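Local structure of Uly1 (Catenovulum maritimum, 7DRQ) at residues Lys54-Tyr59 / Gly156-Thr161; Thr381-Lys384 / Glu389-Thr392. The protein is a calcium-binding ulvan lyase of polysaccharide lyase family 24, built on a beta-propeller-like fold, that probably cleaves the marine algal polysaccharide ulvan by elimination. All coordinates share one frame; numbering follows the deposited sequence.

Interactions 1 and 2 belong to two different antiparallel sheets of the beta-propeller-like chain, with centres about 39 Å apart and nearest atoms about 24 Å apart, so neither touches the other. Their centres lie about 21 Å and 25 Å from the centre of the chain; both are partly buried, and both are away from the calcium sites. They differ in range and in chemistry. Interaction 1 joins the end of a strand and the tight turn that follows it (54-59) to a loop 97 residues later, through aromatic packing and a bridging water. Interaction 2 joins the two arms of one hairpin, with 384 and 389 only five positions apart, through paired backbone bonds and side chains on both sheet faces.

Interaction 1 of 2, residues Lys54-Tyr59 / Gly156-Thr161; sequences KVYKNY and GAASVT
Ala158 is met by two tyrosines, its carbonyl O by the Tyr59 ring and its CB by Tyr56. The Tyr59 ring receives Ala158 O over its centre, 3.8 Å above the ring plane, while the amide nitrogen Asn58 ND2 sits over the opposite face nearer the rim; the ring is thus held between two polar groups. At its far end, Tyr59 OH comes 3.9 Å from Ser159 CB. A water links the two segments there, at 2.6 Å from Tyr59 OH and 2.9 Å from Val160 O, to which it donates. Tyr56 makes the apolar half of the contact: its CD2 lies 4.1 Å from Ala158 CB. At Tyr59 a chi1 of -56° turns the ring away from its own carbonyl carbon, with its face to Ala158 O.

The second shell fixes these groups. A type II' turn from Tyr56 to Tyr59 is closed by Tyr59 N to Tyr56 O and by Tyr56 N to Tyr59 O, both 2.9 Å. Glu120 binds Tyr56 OH through one carboxylate oxygen and Ser159 OG through the other, and Arg78 bonds to both Ala158 O and Val160 O.

The turn makes a beta hairpin of strands 53-56 and 59-65, in a four-stranded antiparallel sheet, and 156-161 lies in the loop after strand 150-152. Arg78 comes from strand 73-80 of that sheet, and Ile115 of strand 111-115 packs against both Tyr56 and Ala158.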
loop_
_atom_site.group_PDB
_atom_site.type_symbol
_atom_site.label_atom_id
_atom_site.label_comp_id
_atom_site.label_asym_id
_atom_site.label_seq_id
_atom_site.Cartn_x
_atom_site.Cartn_y
_atom_site.Cartn_z
ATOM N N LYS A 54 -4.929 1.825 10.535
ATOM C CA LYS A 54 -6.328 2.160 10.305
ATOM C C LYS A 54 -6.912 2.737 11.583
ATOM O O LYS A 54 -6.439 2.445 12.687
ATOM C CB LYS A 54 -7.167 0.942 9.888
ATOM C CG LYS A 54 -6.809 0.358 8.534
ATOM C CD LYS A 54 -7.086 1.365 7.432
ATOM C CE LYS A 54 -6.287 1.002 6.185
ATOM N NZ LYS A 54 -6.681 -0.375 5.684
ATOM N N VAL A 55 -7.949 3.552 11.425
ATOM C CA VAL A 55 -8.680 4.127 12.548
ATOM C C VAL A 55 -10.138 3.714 12.438
ATOM O O VAL A 55 -10.757 3.871 11.379
ATOM C CB VAL A 55 -8.539 5.659 12.603
ATOM C CG1 VAL A 55 -9.248 6.211 13.844
ATOM C CG2 VAL A 55 -7.068 6.036 12.660
ATOM N N TYR A 56 -10.675 3.169 13.530
ATOM C CA TYR A 56 -12.073 2.759 13.620
ATOM C C TYR A 56 -12.607 3.238 14.961
ATOM O O TYR A 56 -12.123 2.795 16.008
ATOM C CB TYR A 56 -12.228 1.237 13.502
ATOM C CG TYR A 56 -13.607 0.769 13.907
ATOM C CD1 TYR A 56 -14.709 1.024 13.100
ATOM C CD2 TYR A 56 -13.814 0.093 15.106
ATOM C CE1 TYR A 56 -15.980 0.613 13.476
ATOM C CE2 TYR A 56 -15.070 -0.321 15.482
ATOM C CZ TYR A 56 -16.152 -0.058 14.666
ATOM O OH TYR A 56 -17.406 -0.465 15.048
ATOM N N LYS A 57 -13.595 4.136 14.926
ATOM C CA LYS A 57 -14.096 4.782 16.136
ATOM C C LYS A 57 -12.925 5.337 16.945
ATOM O O LYS A 57 -12.147 6.152 16.431
ATOM C CB LYS A 57 -14.940 3.800 16.958
ATOM C CG LYS A 57 -16.192 3.330 16.222
ATOM C CD LYS A 57 -17.093 2.488 17.108
ATOM C CE LYS A 57 -18.484 2.348 16.498
ATOM N NZ LYS A 57 -18.957 3.634 15.905
ATOM N N ASN A 58 -12.763 4.882 18.186
ATOM C CA ASN A 58 -11.707 5.379 19.063
ATOM C C ASN A 58 -10.474 4.478 19.100
ATOM O O ASN A 58 -9.697 4.536 20.061
ATOM C CB ASN A 58 -12.250 5.579 20.482
ATOM C CG ASN A 58 -12.895 4.326 21.045
ATOM O OD1 ASN A 58 -13.986 3.940 20.633
ATOM N ND2 ASN A 58 -12.219 3.682 21.998
ATOM N N TYR A 59 -10.233 3.700 18.058
ATOM C CA TYR A 59 -9.131 2.747 18.058
ATOM C C TYR A 59 -8.238 2.992 16.856
ATOM O O TYR A 59 -8.732 3.138 15.733
ATOM C CB TYR A 59 -9.649 1.311 18.033
ATOM C CG TYR A 59 -10.587 0.972 19.160
ATOM C CD1 TYR A 59 -10.109 0.719 20.439
ATOM C CD2 TYR A 59 -11.959 0.886 18.937
ATOM C CE1 TYR A 59 -10.989 0.391 21.480
ATOM C CE2 TYR A 59 -12.834 0.564 19.953
ATOM C CZ TYR A 59 -12.350 0.318 21.218
ATOM O OH TYR A 59 -13.237 -0.004 22.221
ATOM N N GLY A 156 -17.045 -8.468 16.415
ATOM C CA GLY A 156 -16.951 -7.751 17.668
ATOM C C GLY A 156 -15.550 -7.633 18.235
ATOM O O GLY A 156 -15.378 -6.998 19.281
ATOM N N ALA A 157 -14.542 -8.221 17.586
ATOM C CA ALA A 157 -13.199 -8.213 18.169
ATOM C C ALA A 157 -12.606 -6.817 18.228
ATOM O O ALA A 157 -11.803 -6.530 19.128
ATOM C CB ALA A 157 -12.261 -9.125 17.382
ATOM N N ALA A 158 -12.982 -5.937 17.295
ATOM C CA ALA A 158 -12.334 -4.625 17.228
ATOM C C ALA A 158 -12.512 -3.832 18.511
ATOM O O ALA A 158 -11.667 -2.988 18.838
ATOM C CB ALA A 158 -12.884 -3.812 16.059
ATOM N N SER A 159 -13.597 -4.068 19.240
ATOM C CA SER A 159 -13.941 -3.224 20.377
ATOM C C SER A 159 -13.931 -3.965 21.710
ATOM O O SER A 159 -14.464 -3.442 22.694
ATOM C CB SER A 159 -15.310 -2.564 20.154
ATOM O OG SER A 159 -16.359 -3.517 20.241
ATOM N N VAL A 160 -13.332 -5.160 21.789
ATOM C CA VAL A 160 -13.216 -5.788 23.104
ATOM C C VAL A 160 -12.291 -4.938 23.978
ATOM O O VAL A 160 -11.536 -4.095 23.489
ATOM C CB VAL A 160 -12.713 -7.239 23.022
ATOM C CG1 VAL A 160 -13.685 -8.095 22.201
ATOM C CG2 VAL A 160 -11.297 -7.303 22.440
ATOM N N THR A 161 -12.377 -5.148 25.293
ATOM C CA THR A 161 -11.478 -4.440 26.199
ATOM C C THR A 161 -10.035 -4.872 25.962
ATOM O O THR A 161 -9.763 -5.916 25.366
ATOM C CB THR A 161 -11.854 -4.704 27.663
ATOM O OG1 THR A 161 -11.811 -6.114 27.909
ATOM C CG2 THR A 161 -13.257 -4.184 27.965
HETATM O O HOH W 1 -11.984 -1.284 24.147
#

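Interaction 2 of 2, residues Thr381-Lys384 / Glu389-Thr392; sequences TYQK and ELIT
Tyr382 lays its ring across Ile391, its partner in a hydrogen-bonded antiparallel pair. At CB the side chain turns CG between the backbone N and the carbonyl carbon (chi1 59°), which brings the ring over the neighbouring strand. Along the ring, CD1 lies 3.7 Å from Ile391 O, CE1 lies against Ile391 CG2, and CE2 meets Ile391 CD1 at 3.9 Å. At the tip, OH is 3.6 Å from Ile391 CG2. Ile391 CB stands over the face, 4.0 Å from the centroid of the Tyr382 ring and 16° off its normal, which defines a CH-pi contact. With an alanine in place of Tyr382, the branched Ile391 side chain is likely to lose this aromatic cover and be free to turn.

The backbone pairing consists of Tyr382 N to Ile391 O at 2.7 Å, with the donor in the carbonyl plane, and the reciprocal Ile391 N to Tyr382 O at 2.9 Å. On the other face, the Thr381 and Thr392 hydroxyls hydrogen-bond at 2.8 Å between their OG1 atoms. Leu390 CD2 fits between Thr381 CG2 and Gln383 CB, 3.7 Å from the latter.

Strands 372-383 and 391-393 form this beta hairpin at one margin of a larger antiparallel sheet. Thr381 and Gln383 also bond through their backbones to strand 359-369, and Thr381, Leu390 and Thr392 pack on strand 326-328.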
loop_
_atom_site.group_PDB
_atom_site.type_symbol
_atom_site.label_atom_id
_atom_site.label_comp_id
_atom_site.label_asym_id
_atom_site.label_seq_id
_atom_site.Cartn_x
_atom_site.Cartn_y
_atom_site.Cartn_z
ATOM N N THR A 381 -1.044 16.832 -12.216
ATOM C CA THR A 381 -2.129 16.895 -13.188
ATOM C C THR A 381 -3.433 17.062 -12.424
ATOM O O THR A 381 -3.690 16.315 -11.478
ATOM C CB THR A 381 -2.169 15.626 -14.037
ATOM O OG1 THR A 381 -0.969 15.537 -14.811
ATOM C CG2 THR A 381 -3.374 15.639 -14.973
ATOM N N TYR A 382 -4.243 18.052 -12.795
ATOM C CA TYR A 382 -5.413 18.287 -11.963
ATOM C C TYR A 382 -6.561 18.860 -12.777
ATOM O O TYR A 382 -6.367 19.516 -13.805
ATOM C CB TYR A 382 -5.097 19.189 -10.764
ATOM C CG TYR A 382 -4.554 20.552 -11.110
ATOM C CD1 TYR A 382 -3.198 20.734 -11.377
ATOM C CD2 TYR A 382 -5.397 21.664 -11.168
ATOM C CE1 TYR A 382 -2.686 21.989 -11.696
ATOM C CE2 TYR A 382 -4.900 22.924 -11.482
ATOM C CZ TYR A 382 -3.541 23.078 -11.742
ATOM O OH TYR A 382 -3.038 24.321 -12.055
ATOM N N GLN A 383 -7.767 18.568 -12.304
ATOM C CA GLN A 383 -8.998 18.990 -12.963
ATOM C C GLN A 383 -9.926 19.504 -11.869
ATOM O O GLN A 383 -10.353 18.733 -11.002
ATOM C CB GLN A 383 -9.630 17.839 -13.738
ATOM C CG GLN A 383 -10.831 18.267 -14.576
ATOM C CD GLN A 383 -11.623 17.093 -15.132
ATOM O OE1 GLN A 383 -11.837 16.096 -14.451
ATOM N NE2 GLN A 383 -12.079 17.224 -16.377
ATOM N N LYS A 384 -10.226 20.794 -11.899
ATOM C CA LYS A 384 -11.069 21.373 -10.863
ATOM C C LYS A 384 -12.516 20.905 -11.032
ATOM O O LYS A 384 -13.070 20.959 -12.136
ATOM C CB LYS A 384 -10.994 22.898 -10.916
ATOM C CG LYS A 384 -11.855 23.587 -9.848
ATOM C CD LYS A 384 -11.541 25.070 -9.759
ATOM C CE LYS A 384 -12.519 25.771 -8.838
ATOM N NZ LYS A 384 -12.184 27.214 -8.661
ATOM N N GLU A 389 -10.637 21.579 -18.496
ATOM C CA GLU A 389 -9.343 21.127 -18.994
ATOM C C GLU A 389 -8.572 20.387 -17.906
ATOM O O GLU A 389 -8.628 20.745 -16.727
ATOM C CB GLU A 389 -8.521 22.319 -19.504
ATOM C CG GLU A 389 -7.269 21.937 -20.311
ATOM C CD GLU A 389 -6.481 23.148 -20.823
ATOM O OE1 GLU A 389 -6.830 24.294 -20.471
ATOM O OE2 GLU A 389 -5.509 22.953 -21.580
ATOM N N LEU A 390 -7.898 19.314 -18.303
ATOM C CA LEU A 390 -6.898 18.684 -17.453
ATOM C C LEU A 390 -5.627 19.512 -17.544
ATOM O O LEU A 390 -5.049 19.634 -18.627
ATOM C CB LEU A 390 -6.607 17.260 -17.913
ATOM C CG LEU A 390 -7.296 16.033 -17.350
ATOM C CD1 LEU A 390 -6.646 14.814 -17.992
ATOM C CD2 LEU A 390 -7.177 15.997 -15.829
ATOM N N ILE A 391 -5.194 20.082 -16.430
ATOM C CA ILE A 391 -3.967 20.871 -16.380
ATOM C C ILE A 391 -2.843 19.984 -15.867
ATOM O O ILE A 391 -2.995 19.333 -14.829
ATOM C CB ILE A 391 -4.134 22.098 -15.469
ATOM C CG1 ILE A 391 -5.225 23.031 -16.004
ATOM C CG2 ILE A 391 -2.799 22.839 -15.322
ATOM C CD1 ILE A 391 -5.456 24.243 -15.108
ATOM N N THR A 392 -1.717 19.954 -16.583
ATOM C CA THR A 392 -0.497 19.317 -16.104
ATOM C C THR A 392 0.578 20.386 -15.991
ATOM O O THR A 392 0.820 21.124 -16.952
ATOM C CB THR A 392 -0.018 18.206 -17.040
ATOM O OG1 THR A 392 -1.011 17.177 -17.126
ATOM C CG2 THR A 392 1.274 17.602 -16.525
HETATM O O HOH W 2 -7.796 22.113 -13.908
HETATM O O HOH W 3 -10.508 21.890 -14.849
#